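Glycerate dehydrogenase related protein (Thermoplasma acidophilum, PDB 3GVX) probably reduces hydroxypyruvate or glyoxylate with NAD(P)H, as a D-isomer-specific 2-hydroxyacid dehydrogenase. Local coordinates at residues Ile83-His88 with Gly131-Arg136; Leu140-Gly145 with Asn159-Ser164; Trp237-Ile242 with Ser253-Gly258; Leu94-Asn99 with Asp228-Ser233. All blocks are in the same frame, centred on the assembly; numbering follows the deposited sequence.

Contact 1: residues Ile83-His88 with Gly131-Arg136; sequences ISVAEH and GGIGRR. With K (potassium ion), chain D.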
loop_
_atom_site.group_PDB
_atom_site.type_symbol
_atom_site.label_atom_id
_atom_site.label_comp_id
_atom_site.label_asym_id
_atom_site.label_seq_id
_atom_site.Cartn_x
_atom_site.Cartn_y
_atom_site.Cartn_z
ATOM N N ILE B 83 -7.623 2.711 10.074
ATOM C CA ILE B 83 -7.563 2.053 8.770
ATOM C C ILE B 83 -7.332 3.125 7.709
ATOM O O ILE B 83 -6.426 3.035 6.881
ATOM C CB ILE B 83 -8.886 1.319 8.452
ATOM C CG1 ILE B 83 -8.937 0.011 9.238
ATOM C CG2 ILE B 83 -9.051 1.141 6.938
ATOM C CD1 ILE B 83 -10.253 -0.718 9.147
ATOM N N SER B 84 -8.173 4.150 7.762
ATOM C CA SER B 84 -8.107 5.267 6.839
ATOM C C SER B 84 -6.783 5.984 6.936
ATOM O O SER B 84 -6.188 6.297 5.926
ATOM C CB SER B 84 -9.242 6.240 7.122
ATOM O OG SER B 84 -9.230 7.320 6.218
ATOM N N VAL B 85 -6.318 6.246 8.151
ATOM C CA VAL B 85 -5.054 6.956 8.319
ATOM C C VAL B 85 -3.840 6.163 7.822
ATOM O O VAL B 85 -2.926 6.737 7.229
ATOM C CB VAL B 85 -4.811 7.386 9.803
ATOM C CG1 VAL B 85 -3.435 8.028 9.936
ATOM C CG2 VAL B 85 -5.899 8.353 10.255
ATOM N N ALA B 86 -3.831 4.852 8.061
ATOM C CA ALA B 86 -2.729 4.017 7.610
ATOM C C ALA B 86 -2.677 4.019 6.081
ATOM O O ALA B 86 -1.598 4.061 5.495
ATOM C CB ALA B 86 -2.881 2.596 8.141
ATOM N N GLU B 87 -3.851 3.992 5.449
ATOM C CA GLU B 87 -3.941 4.017 3.986
ATOM C C GLU B 87 -3.437 5.333 3.421
ATOM O O GLU B 87 -2.808 5.368 2.370
ATOM C CB GLU B 87 -5.374 3.806 3.508
ATOM C CG GLU B 87 -5.868 2.384 3.508
ATOM C CD GLU B 87 -7.250 2.268 2.866
ATOM O OE1 GLU B 87 -7.602 3.138 2.048
ATOM O OE2 GLU B 87 -7.993 1.317 3.164
ATOM N N HIS B 88 -3.717 6.419 4.131
ATOM C CA HIS B 88 -3.273 7.723 3.666
ATOM C C HIS B 88 -1.771 7.857 3.811
ATOM O O HIS B 88 -1.126 8.517 3.004
ATOM C CB HIS B 88 -3.937 8.861 4.441
ATOM C CG HIS B 88 -3.699 10.199 3.832
ATOM N ND1 HIS B 88 -4.468 10.695 2.808
ATOM C CD2 HIS B 88 -2.726 11.120 4.046
ATOM C CE1 HIS B 88 -3.985 11.858 2.414
ATOM N NE2 HIS B 88 -2.927 12.137 3.151
ATOM N N GLY B 131 0.170 3.107 18.575
ATOM C CA GLY B 131 -1.232 2.986 18.887
ATOM C C GLY B 131 -2.049 2.373 17.745
ATOM O O GLY B 131 -1.523 1.590 16.947
ATOM N N GLY B 132 -3.333 2.710 17.690
ATOM C CA GLY B 132 -4.201 2.191 16.651
ATOM C C GLY B 132 -3.668 2.435 15.255
ATOM O O GLY B 132 -3.719 1.563 14.396
ATOM N N ILE B 133 -3.135 3.625 15.034
ATOM C CA ILE B 133 -2.594 3.968 13.735
ATOM C C ILE B 133 -1.293 3.234 13.470
ATOM O O ILE B 133 -1.105 2.652 12.409
ATOM C CB ILE B 133 -2.382 5.478 13.636
ATOM C CG1 ILE B 133 -3.749 6.171 13.735
ATOM C CG2 ILE B 133 -1.596 5.812 12.374
ATOM C CD1 ILE B 133 -3.703 7.668 13.722
ATOM N N GLY B 134 -0.413 3.242 14.460
ATOM C CA GLY B 134 0.853 2.556 14.325
ATOM C C GLY B 134 0.690 1.066 14.108
ATOM O O GLY B 134 1.471 0.459 13.379
ATOM N N ARG B 135 -0.322 0.470 14.732
ATOM C CA ARG B 135 -0.560 -0.959 14.576
ATOM C C ARG B 135 -1.060 -1.298 13.190
ATOM O O ARG B 135 -0.634 -2.272 12.596
ATOM C CB ARG B 135 -1.541 -1.455 15.641
ATOM C CG ARG B 135 -0.938 -1.410 17.041
ATOM C CD ARG B 135 -1.951 -1.541 18.170
ATOM N NE ARG B 135 -1.326 -1.131 19.426
ATOM C CZ ARG B 135 -0.732 -1.943 20.292
ATOM N NH1 ARG B 135 -0.685 -3.242 20.070
ATOM N NH2 ARG B 135 -0.144 -1.435 21.366
ATOM N N ARG B 136 -1.960 -0.471 12.685
ATOM C CA ARG B 136 -2.519 -0.654 11.360
ATOM C C ARG B 136 -1.456 -0.405 10.295
ATOM O O ARG B 136 -1.401 -1.094 9.298
ATOM C CB ARG B 136 -3.704 0.285 11.155
ATOM C CG ARG B 136 -4.424 0.082 9.847
ATOM C CD ARG B 136 -4.936 -1.343 9.678
ATOM N NE ARG B 136 -5.564 -1.511 8.371
ATOM C CZ ARG B 136 -6.165 -2.611 7.932
ATOM N NH1 ARG B 136 -6.236 -3.687 8.697
ATOM N NH2 ARG B 136 -6.699 -2.615 6.716
HETATM K K K D . -6.991 9.932 3.394
HETATM O O HOH W 1 -5.394 0.457 6.400
HETATM O O HOH W 2 -6.872 -0.798 4.442
HETATM O O HOH W 3 -7.169 7.375 3.569
#
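Where A86 faces R136, the helices carrying I83-H88 and G132-R136 cross at -56° with the axes of these short segments 8.5 Å apart. The second is the opening of the helix that follows a glycine-rich, Rossmann-type turn: G131 sits at its N-cap and G134 lies in its first turn, a pattern consistent with dinucleotide binding in this family. At the crossing, A86 CB meets R136 CG at 3.4 Å. Beside it, V85 CG1 rests against the CG2 and CD1 branches of I133, a wholly apolar touch at 3.8 Å. R136 reaches along I83. Its CG stands anti to the backbone N (chi1 -175°) and the chain bends at chi2 (57°), which lays the guanidinium across I83, with CG1 of I83 over one face, off-centre. Two waters lie at the edge of that group, in its plane, and covered face and bridged edge together are likely to limit its rotation. One water joins R136 NE to the carbonyl of I83. E87, whose OE1 also forms a salt bridge with K98 of the second subunit, is linked through the other water, which lies 2.9 Å from R136 NH2 and donates to E87 OE2 at 2.7 Å.

Contact 2: residues Leu140-Gly145 with Asn159-Ser164; sequences LAKAFG and NVDVIS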
loop_
_atom_site.group_PDB
_atom_site.type_symbol
_atom_site.label_atom_id
_atom_site.label_comp_id
_atom_site.label_asym_id
_atom_site.label_seq_id
_atom_site.Cartn_x
_atom_site.Cartn_y
_atom_site.Cartn_z
ATOM N N LEU B 140 0.180 -3.162 7.428
ATOM C CA LEU B 140 0.401 -2.917 6.004
ATOM C C LEU B 140 1.890 -3.054 5.663
ATOM O O LEU B 140 2.252 -3.639 4.646
ATOM C CB LEU B 140 -0.099 -1.526 5.605
ATOM C CG LEU B 140 -1.599 -1.249 5.729
ATOM C CD1 LEU B 140 -1.853 0.201 5.314
ATOM C CD2 LEU B 140 -2.401 -2.242 4.873
ATOM N N ALA B 141 2.749 -2.531 6.535
ATOM C CA ALA B 141 4.191 -2.609 6.330
ATOM C C ALA B 141 4.697 -4.046 6.235
ATOM O O ALA B 141 5.542 -4.346 5.399
ATOM C CB ALA B 141 4.925 -1.842 7.434
ATOM N N LYS B 142 4.167 -4.934 7.071
ATOM C CA LYS B 142 4.563 -6.340 7.038
ATOM C C LYS B 142 4.139 -6.945 5.718
ATOM O O LYS B 142 4.856 -7.741 5.142
ATOM C CB LYS B 142 3.931 -7.135 8.197
ATOM C CG LYS B 142 4.334 -6.656 9.584
ATOM C CD LYS B 142 5.850 -6.535 9.731
ATOM C CE LYS B 142 6.576 -7.853 9.491
ATOM N NZ LYS B 142 8.061 -7.667 9.562
ATOM N N ALA B 143 2.969 -6.554 5.238
ATOM C CA ALA B 143 2.476 -7.059 3.962
ATOM C C ALA B 143 3.395 -6.625 2.817
ATOM O O ALA B 143 3.667 -7.389 1.900
ATOM C CB ALA B 143 1.066 -6.565 3.722
ATOM N N PHE B 144 3.881 -5.389 2.888
ATOM C CA PHE B 144 4.789 -4.859 1.874
ATOM C C PHE B 144 6.187 -5.440 2.018
ATOM O O PHE B 144 7.085 -5.117 1.249
ATOM C CB PHE B 144 4.842 -3.319 1.940
ATOM C CG PHE B 144 3.779 -2.636 1.137
ATOM C CD1 PHE B 144 3.873 -2.563 -0.235
ATOM C CD2 PHE B 144 2.671 -2.078 1.747
ATOM C CE1 PHE B 144 2.892 -1.953 -0.980
ATOM C CE2 PHE B 144 1.681 -1.464 0.998
ATOM C CZ PHE B 144 1.795 -1.405 -0.368
ATOM N N GLY B 145 6.369 -6.290 3.019
ATOM C CA GLY B 145 7.659 -6.897 3.255
ATOM C C GLY B 145 8.631 -6.013 4.015
ATOM O O GLY B 145 9.821 -6.268 4.038
ATOM N N ASN B 159 3.623 -7.572 14.862
ATOM C CA ASN B 159 4.120 -6.986 13.622
ATOM C C ASN B 159 5.288 -6.026 13.822
ATOM O O ASN B 159 5.626 -5.245 12.939
ATOM C CB ASN B 159 2.995 -6.300 12.847
ATOM C CG ASN B 159 2.053 -7.280 12.220
ATOM O OD1 ASN B 159 2.447 -8.383 11.843
ATOM N ND2 ASN B 159 0.793 -6.888 12.099
ATOM N N VAL B 160 5.902 -6.098 14.995
ATOM C CA VAL B 160 7.048 -5.264 15.305
ATOM C C VAL B 160 8.295 -6.119 15.442
ATOM O O VAL B 160 8.326 -7.052 16.234
ATOM C CB VAL B 160 6.869 -4.506 16.619
ATOM C CG1 VAL B 160 8.170 -3.791 16.954
ATOM C CG2 VAL B 160 5.696 -3.527 16.535
ATOM N N ASP B 161 9.329 -5.808 14.679
ATOM C CA ASP B 161 10.537 -6.603 14.764
ATOM C C ASP B 161 11.562 -6.041 15.736
ATOM O O ASP B 161 12.381 -6.773 16.264
ATOM C CB ASP B 161 11.154 -6.742 13.375
ATOM C CG ASP B 161 10.139 -7.146 12.334
ATOM O OD1 ASP B 161 9.567 -8.245 12.444
ATOM O OD2 ASP B 161 9.892 -6.357 11.404
ATOM N N VAL B 162 11.519 -4.737 15.959
ATOM C CA VAL B 162 12.472 -4.105 16.857
ATOM C C VAL B 162 11.866 -2.998 17.699
ATOM O O VAL B 162 11.164 -2.110 17.203
ATOM C CB VAL B 162 13.678 -3.510 16.077
ATOM C CG1 VAL B 162 14.688 -2.906 17.059
ATOM C CG2 VAL B 162 14.326 -4.580 15.195
ATOM N N ILE B 163 12.142 -3.070 18.989
ATOM C CA ILE B 163 11.666 -2.071 19.911
ATOM C C ILE B 163 12.866 -1.198 20.167
ATOM O O ILE B 163 13.924 -1.688 20.563
ATOM C CB ILE B 163 11.227 -2.702 21.220
ATOM C CG1 ILE B 163 10.181 -3.775 20.932
ATOM C CG2 ILE B 163 10.721 -1.620 22.167
ATOM C CD1 ILE B 163 9.775 -4.582 22.129
ATOM N N SER B 164 12.728 0.093 19.913
ATOM C CA SER B 164 13.854 0.969 20.134
ATOM C C SER B 164 13.857 1.508 21.562
ATOM O O SER B 164 12.883 1.382 22.306
ATOM C CB SER B 164 13.874 2.099 19.103
ATOM O OG SER B 164 12.697 2.866 19.139
#
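K142 CG lies over one face of the N159 carboxamide, off-centre, while the carboxylate of D161 meets the same lysine through its oxygens. K142 CG is 3.4 Å from N159 OD1, and CD carries on over the backbone, 3.5 Å from N159 O. At the far end K142 NZ takes the syn lone pair of D161 OD2 at 2.9 Å, forming a salt bridge, with a weak second bond to OD1 at 3.3 Å. Successive bends at chi2 (-51°) and chi3 (-59°) curl the lysine past N159 before it turns to the aspartate. In the Rossmann-type NAD-binding domain this ties the C-terminal end of helix 132-143 to the chain entering the edge strand 162-163, with strand 147-151 coming between them in sequence. The helix stops at G145 in a Schellman motif, G145 N bonding back to K142 O, so the lysine rises from its last turn. Neither charged group depends on the other alone: D161 OD2 also accepts from V148 N, its strongest polar partner, and K142 NZ donates to M146 O.

Contact 3: residues Trp237-Ile242 with Ser253-Gly258; sequences WNEPEI and SPHVAG. With K (potassium ion), chain D.
E239 brings its carboxylate up to the ring of H255, the two side chains crossing at about a right angle and their flat groups tilted 60° from each other. The nearer oxygen, OE1, approaches ND1 obliquely. H255 ND1 donates to E239 OE1 over 3.1 Å, but the angle at the hydrogen is only 134°, so this bond is weak. OE2 lies at the edge of the ring, in its plane, 3.5 Å from ND1, and has its stronger partner in the backbone N of W236. That second bond is likely to steady the carboxylate. At the ring's other nitrogen, H255 NE2 is weakly bonded to R210 NH2. Were E239 an alanine, H255 ND1 and W236 N would probably both lose their carboxylate acceptor, leaving the ring held at NE2 by a weak bond. A glutamate, a histidine and an arginine arranged in this way are consistent with the catalytic residues of related D-2-hydroxyacid dehydrogenases. Just beyond H255, V256 O and A257 O bind a potassium ion at 3.0 and 3.3 Å. The backbone is unusual on both sides: a cis peptide precedes P240, and P254 centres an inverse gamma turn just before H255. The loop W237-I242 follows strand 230-233, whereas S253-G258 leaves the edge strand 250-252 and leads on toward helix 266-279.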
loop_
_atom_site.group_PDB
_atom_site.type_symbol
_atom_site.label_atom_id
_atom_site.label_comp_id
_atom_site.label_asym_id
_atom_site.label_seq_id
_atom_site.Cartn_x
_atom_site.Cartn_y
_atom_site.Cartn_z
ATOM N N TRP B 237 1.433 23.251 10.754
ATOM C CA TRP B 237 1.237 24.091 11.918
ATOM C C TRP B 237 0.184 25.148 11.627
ATOM O O TRP B 237 0.015 25.608 10.484
ATOM C CB TRP B 237 2.549 24.737 12.366
ATOM C CG TRP B 237 3.631 23.751 12.626
ATOM C CD1 TRP B 237 4.001 23.227 13.828
ATOM C CD2 TRP B 237 4.480 23.150 11.647
ATOM N NE1 TRP B 237 5.033 22.340 13.660
ATOM C CE2 TRP B 237 5.352 22.278 12.332
ATOM C CE3 TRP B 237 4.601 23.280 10.260
ATOM C CZ2 TRP B 237 6.317 21.515 11.674
ATOM C CZ3 TRP B 237 5.557 22.525 9.605
ATOM C CH2 TRP B 237 6.412 21.655 10.316
ATOM N N ASN B 238 -0.523 25.493 12.696
ATOM C CA ASN B 238 -1.601 26.465 12.715
ATOM C C ASN B 238 -2.849 25.923 12.053
ATOM O O ASN B 238 -3.786 25.567 12.754
ATOM C CB ASN B 238 -1.158 27.793 12.107
ATOM C CG ASN B 238 0.075 28.349 12.804
ATOM O OD1 ASN B 238 0.252 28.165 14.017
ATOM N ND2 ASN B 238 0.928 29.032 12.049
ATOM N N GLU B 239 -2.878 25.810 10.731
ATOM C CA GLU B 239 -4.083 25.285 10.073
ATOM C C GLU B 239 -5.344 25.998 10.577
ATOM O O GLU B 239 -5.664 25.956 11.754
ATOM C CB GLU B 239 -4.277 23.802 10.396
ATOM C CG GLU B 239 -3.325 22.816 9.765
ATOM C CD GLU B 239 -3.683 21.389 10.175
ATOM O OE1 GLU B 239 -4.883 21.056 10.145
ATOM O OE2 GLU B 239 -2.782 20.604 10.533
ATOM N N PRO B 240 -6.061 26.663 9.680
ATOM C CA PRO B 240 -5.769 26.767 8.253
ATOM C C PRO B 240 -4.796 27.862 7.787
ATOM O O PRO B 240 -4.460 27.909 6.608
ATOM C CB PRO B 240 -7.167 26.851 7.618
ATOM C CG PRO B 240 -8.032 27.352 8.697
ATOM C CD PRO B 240 -7.516 26.622 9.898
ATOM N N GLU B 241 -4.317 28.713 8.691
ATOM C CA GLU B 241 -3.373 29.775 8.311
ATOM C C GLU B 241 -2.010 29.131 8.074
ATOM O O GLU B 241 -1.035 29.410 8.775
ATOM C CB GLU B 241 -3.259 30.779 9.444
ATOM C CG GLU B 241 -4.568 31.027 10.140
ATOM C CD GLU B 241 -4.362 31.223 11.622
ATOM O OE1 GLU B 241 -4.505 30.232 12.377
ATOM O OE2 GLU B 241 -4.029 32.363 12.026
ATOM N N ILE B 242 -1.945 28.260 7.079
ATOM C CA ILE B 242 -0.704 27.564 6.792
ATOM C C ILE B 242 0.331 28.490 6.177
ATOM O O ILE B 242 0.008 29.260 5.274
ATOM C CB ILE B 242 -0.971 26.366 5.872
ATOM C CG1 ILE B 242 -1.661 26.819 4.586
ATOM C CG2 ILE B 242 -1.829 25.368 6.611
ATOM C CD1 ILE B 242 -2.036 25.687 3.659
ATOM N N SER B 253 -0.712 17.208 2.653
ATOM C CA SER B 253 -2.142 17.035 2.519
ATOM C C SER B 253 -2.806 17.757 3.699
ATOM O O SER B 253 -2.258 17.816 4.789
ATOM C CB SER B 253 -2.531 15.551 2.462
ATOM O OG SER B 253 -2.099 14.830 3.591
ATOM N N PRO B 254 -3.999 18.322 3.474
ATOM C CA PRO B 254 -4.804 19.067 4.448
ATOM C C PRO B 254 -5.573 18.313 5.559
ATOM O O PRO B 254 -6.797 18.395 5.631
ATOM C CB PRO B 254 -5.730 19.885 3.548
ATOM C CG PRO B 254 -5.942 18.964 2.390
ATOM C CD PRO B 254 -4.559 18.460 2.120
ATOM N N HIS B 255 -4.861 17.586 6.420
ATOM C CA HIS B 255 -5.512 16.893 7.527
ATOM C C HIS B 255 -6.712 16.076 7.054
ATOM O O HIS B 255 -7.793 16.176 7.633
ATOM C CB HIS B 255 -5.993 17.943 8.534
ATOM C CG HIS B 255 -5.989 17.482 9.953
ATOM N ND1 HIS B 255 -5.185 18.053 10.917
ATOM C CD2 HIS B 255 -6.659 16.480 10.567
ATOM C CE1 HIS B 255 -5.356 17.419 12.063
ATOM N NE2 HIS B 255 -6.246 16.460 11.876
ATOM N N VAL B 256 -6.528 15.279 6.004
ATOM C CA VAL B 256 -7.604 14.453 5.461
ATOM C C VAL B 256 -7.330 12.961 5.613
ATOM O O VAL B 256 -8.082 12.145 5.114
ATOM C CB VAL B 256 -7.820 14.732 3.960
ATOM C CG1 VAL B 256 -8.394 16.142 3.736
ATOM C CG2 VAL B 256 -6.493 14.545 3.223
ATOM N N ALA B 257 -6.253 12.608 6.303
ATOM C CA ALA B 257 -5.897 11.201 6.474
ATOM C C ALA B 257 -7.018 10.354 7.081
ATOM O O ALA B 257 -7.312 9.264 6.596
ATOM C CB ALA B 257 -4.620 11.071 7.314
ATOM N N GLY B 258 -7.666 10.867 8.122
ATOM C CA GLY B 258 -8.743 10.125 8.764
ATOM C C GLY B 258 -10.125 10.529 8.300
ATOM O O GLY B 258 -11.111 10.401 9.025
HETATM K K K D . -6.991 9.932 3.394
HETATM O O HOH W 3 -7.169 7.375 3.569
#

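Contact 4: residues Leu94-Asn99 with Asp228-Ser233; sequences LAHAKN and DVWYLS
In the Rossmann-type domain the C-terminal turn of the long helix 79-97 packs on strand 230-233 of the parallel sheet, and H96 with W230 makes most of the contact. The two rings form an offset stack: the imidazole and the five-membered ring of the indole have centroids 3.9 Å apart and planes inclined by 23°. CE1 of H96 makes the closest approach, 3.3 Å from W230 CD2, and it lies over one face of the indole toward the rim. The stack is extended by a CH-pi contact, W230 CB standing 4.0 Å from the centroid of the H96 ring, over its face. Because CG of H96 is anti to the backbone N (chi1 174°), the ring reaches out from the helix to the tryptophan, and its own CB is left to touch L232 CD1 at 4.0 Å. At the indole edge, in plane, lies D228 O. An alanine here in place of W230 removes the indole, and the H96 ring would probably be freer to turn about its chi2 bond. The helix ends directly after this pair, in a Schellman motif with N99 at positive phi. Around them the sheet continues on both flanks: I251 of strand 250-252 touches H96, W230 and L232, and T204 of strand 204-207 meets H96 and L232.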
loop_
_atom_site.group_PDB
_atom_site.type_symbol
_atom_site.label_atom_id
_atom_site.label_comp_id
_atom_site.label_asym_id
_atom_site.label_seq_id
_atom_site.Cartn_x
_atom_site.Cartn_y
_atom_site.Cartn_z
ATOM N N LEU B 94 4.310 6.083 -0.824
ATOM C CA LEU B 94 4.506 5.588 -2.185
ATOM C C LEU B 94 4.559 6.698 -3.238
ATOM O O LEU B 94 5.206 6.545 -4.261
ATOM C CB LEU B 94 3.417 4.565 -2.530
ATOM C CG LEU B 94 3.527 3.262 -1.738
ATOM C CD1 LEU B 94 2.234 2.467 -1.875
ATOM C CD2 LEU B 94 4.733 2.472 -2.226
ATOM N N ALA B 95 3.882 7.812 -2.976
ATOM C CA ALA B 95 3.890 8.933 -3.915
ATOM C C ALA B 95 5.323 9.390 -4.092
ATOM O O ALA B 95 5.779 9.613 -5.197
ATOM C CB ALA B 95 3.029 10.088 -3.397
ATOM N N HIS B 96 6.022 9.503 -2.973
ATOM C CA HIS B 96 7.423 9.907 -2.969
ATOM C C HIS B 96 8.357 8.798 -3.439
ATOM O O HIS B 96 9.226 9.033 -4.263
ATOM C CB HIS B 96 7.837 10.381 -1.566
ATOM C CG HIS B 96 9.293 10.680 -1.440
ATOM N ND1 HIS B 96 9.959 11.504 -2.316
ATOM C CD2 HIS B 96 10.223 10.234 -0.561
ATOM C CE1 HIS B 96 11.238 11.550 -1.987
ATOM N NE2 HIS B 96 11.423 10.787 -0.926
ATOM N N ALA B 97 8.164 7.586 -2.933
ATOM C CA ALA B 97 9.015 6.476 -3.323
ATOM C C ALA B 97 9.028 6.203 -4.821
ATOM O O ALA B 97 10.070 5.906 -5.366
ATOM C CB ALA B 97 8.635 5.209 -2.551
ATOM N N LYS B 98 7.887 6.335 -5.487
ATOM C CA LYS B 98 7.811 6.079 -6.929
ATOM C C LYS B 98 7.885 7.345 -7.783
ATOM O O LYS B 98 7.599 7.321 -8.983
ATOM C CB LYS B 98 6.523 5.296 -7.267
ATOM C CG LYS B 98 6.257 4.132 -6.329
ATOM C CD LYS B 98 7.419 3.141 -6.317
ATOM C CE LYS B 98 7.171 2.009 -5.338
ATOM N NZ LYS B 98 8.257 0.986 -5.327
ATOM N N ASN B 99 8.252 8.448 -7.135
ATOM C CA ASN B 99 8.356 9.730 -7.822
ATOM C C ASN B 99 7.125 9.938 -8.680
ATOM O O ASN B 99 7.210 10.313 -9.844
ATOM C CB ASN B 99 9.616 9.755 -8.693
ATOM C CG ASN B 99 10.880 9.599 -7.877
ATOM O OD1 ASN B 99 11.820 8.912 -8.293
ATOM N ND2 ASN B 99 10.921 10.241 -6.712
ATOM N N ASP B 228 18.223 15.514 0.986
ATOM C CA ASP B 228 17.861 14.151 0.563
ATOM C C ASP B 228 16.674 13.675 1.392
ATOM O O ASP B 228 15.991 12.717 1.042
ATOM C CB ASP B 228 19.032 13.204 0.785
ATOM C CG ASP B 228 19.566 13.292 2.198
ATOM O OD1 ASP B 228 19.911 14.412 2.619
ATOM O OD2 ASP B 228 19.628 12.261 2.893
ATOM N N VAL B 229 16.440 14.360 2.503
ATOM C CA VAL B 229 15.350 14.017 3.399
ATOM C C VAL B 229 14.050 14.671 2.979
ATOM O O VAL B 229 14.013 15.842 2.604
ATOM C CB VAL B 229 15.680 14.424 4.857
ATOM C CG1 VAL B 229 14.485 14.137 5.767
ATOM C CG2 VAL B 229 16.919 13.671 5.332
ATOM N N TRP B 230 12.980 13.892 3.021
ATOM C CA TRP B 230 11.681 14.407 2.657
ATOM C C TRP B 230 10.771 14.381 3.846
ATOM O O TRP B 230 10.932 13.580 4.761
ATOM C CB TRP B 230 11.068 13.615 1.498
ATOM C CG TRP B 230 11.584 14.054 0.186
ATOM C CD1 TRP B 230 12.883 14.036 -0.221
ATOM C CD2 TRP B 230 10.832 14.621 -0.897
ATOM N NE1 TRP B 230 12.993 14.547 -1.486
ATOM C CE2 TRP B 230 11.751 14.907 -1.929
ATOM C CE3 TRP B 230 9.476 14.900 -1.100
ATOM C CZ2 TRP B 230 11.356 15.474 -3.151
ATOM C CZ3 TRP B 230 9.083 15.458 -2.318
ATOM C CH2 TRP B 230 10.021 15.733 -3.327
ATOM N N TYR B 231 9.805 15.277 3.824
ATOM C CA TYR B 231 8.853 15.362 4.897
ATOM C C TYR B 231 7.478 15.309 4.280
ATOM O O TYR B 231 7.079 16.216 3.564
ATOM C CB TYR B 231 9.047 16.673 5.659
ATOM C CG TYR B 231 8.112 16.841 6.831
ATOM C CD1 TYR B 231 8.093 15.916 7.867
ATOM C CD2 TYR B 231 7.262 17.938 6.916
ATOM C CE1 TYR B 231 7.238 16.072 8.957
ATOM C CE2 TYR B 231 6.402 18.117 8.006
ATOM C CZ TYR B 231 6.399 17.183 9.027
ATOM O OH TYR B 231 5.581 17.365 10.113
ATOM N N LEU B 232 6.759 14.227 4.538
ATOM C CA LEU B 232 5.418 14.082 4.004
ATOM C C LEU B 232 4.468 14.229 5.168
ATOM O O LEU B 232 4.537 13.479 6.139
ATOM C CB LEU B 232 5.252 12.711 3.360
ATOM C CG LEU B 232 6.472 12.291 2.546
ATOM C CD1 LEU B 232 6.226 10.883 2.048
ATOM C CD2 LEU B 232 6.747 13.279 1.394
ATOM N N SER B 233 3.573 15.195 5.081
ATOM C CA SER B 233 2.672 15.384 6.196
ATOM C C SER B 233 1.235 15.669 5.849
ATOM O O SER B 233 0.910 16.295 4.841
ATOM C CB SER B 233 3.217 16.482 7.106
ATOM O OG SER B 233 2.565 16.453 8.354
#

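How the contacts relate
Contacts 1 and 3 share a potassium ion at the subunit interface: H88 ND1 binds it at 2.7 Å, T117 OG1 of the second subunit binds it too, and a common water joins at 2.6 Å. Its carbonyl ligands, V256 and A257, follow directly after H255, the probable catalytic histidine of contact 3. S84 OG to A257 O, 2.8 Å, is a further probable hydrogen bond between these contacts. Contact 2 continues contact 1 along helix 132-143, with A86 CB against L140 CD1, and contact 4 uses the far end of helix 79-97. A probable backbone hydrogen bond, S253 N to S233 O at 2.9 Å, joins contacts 3 and 4, whereas the centres of contacts 2 and 3 lie about 28 Å apart.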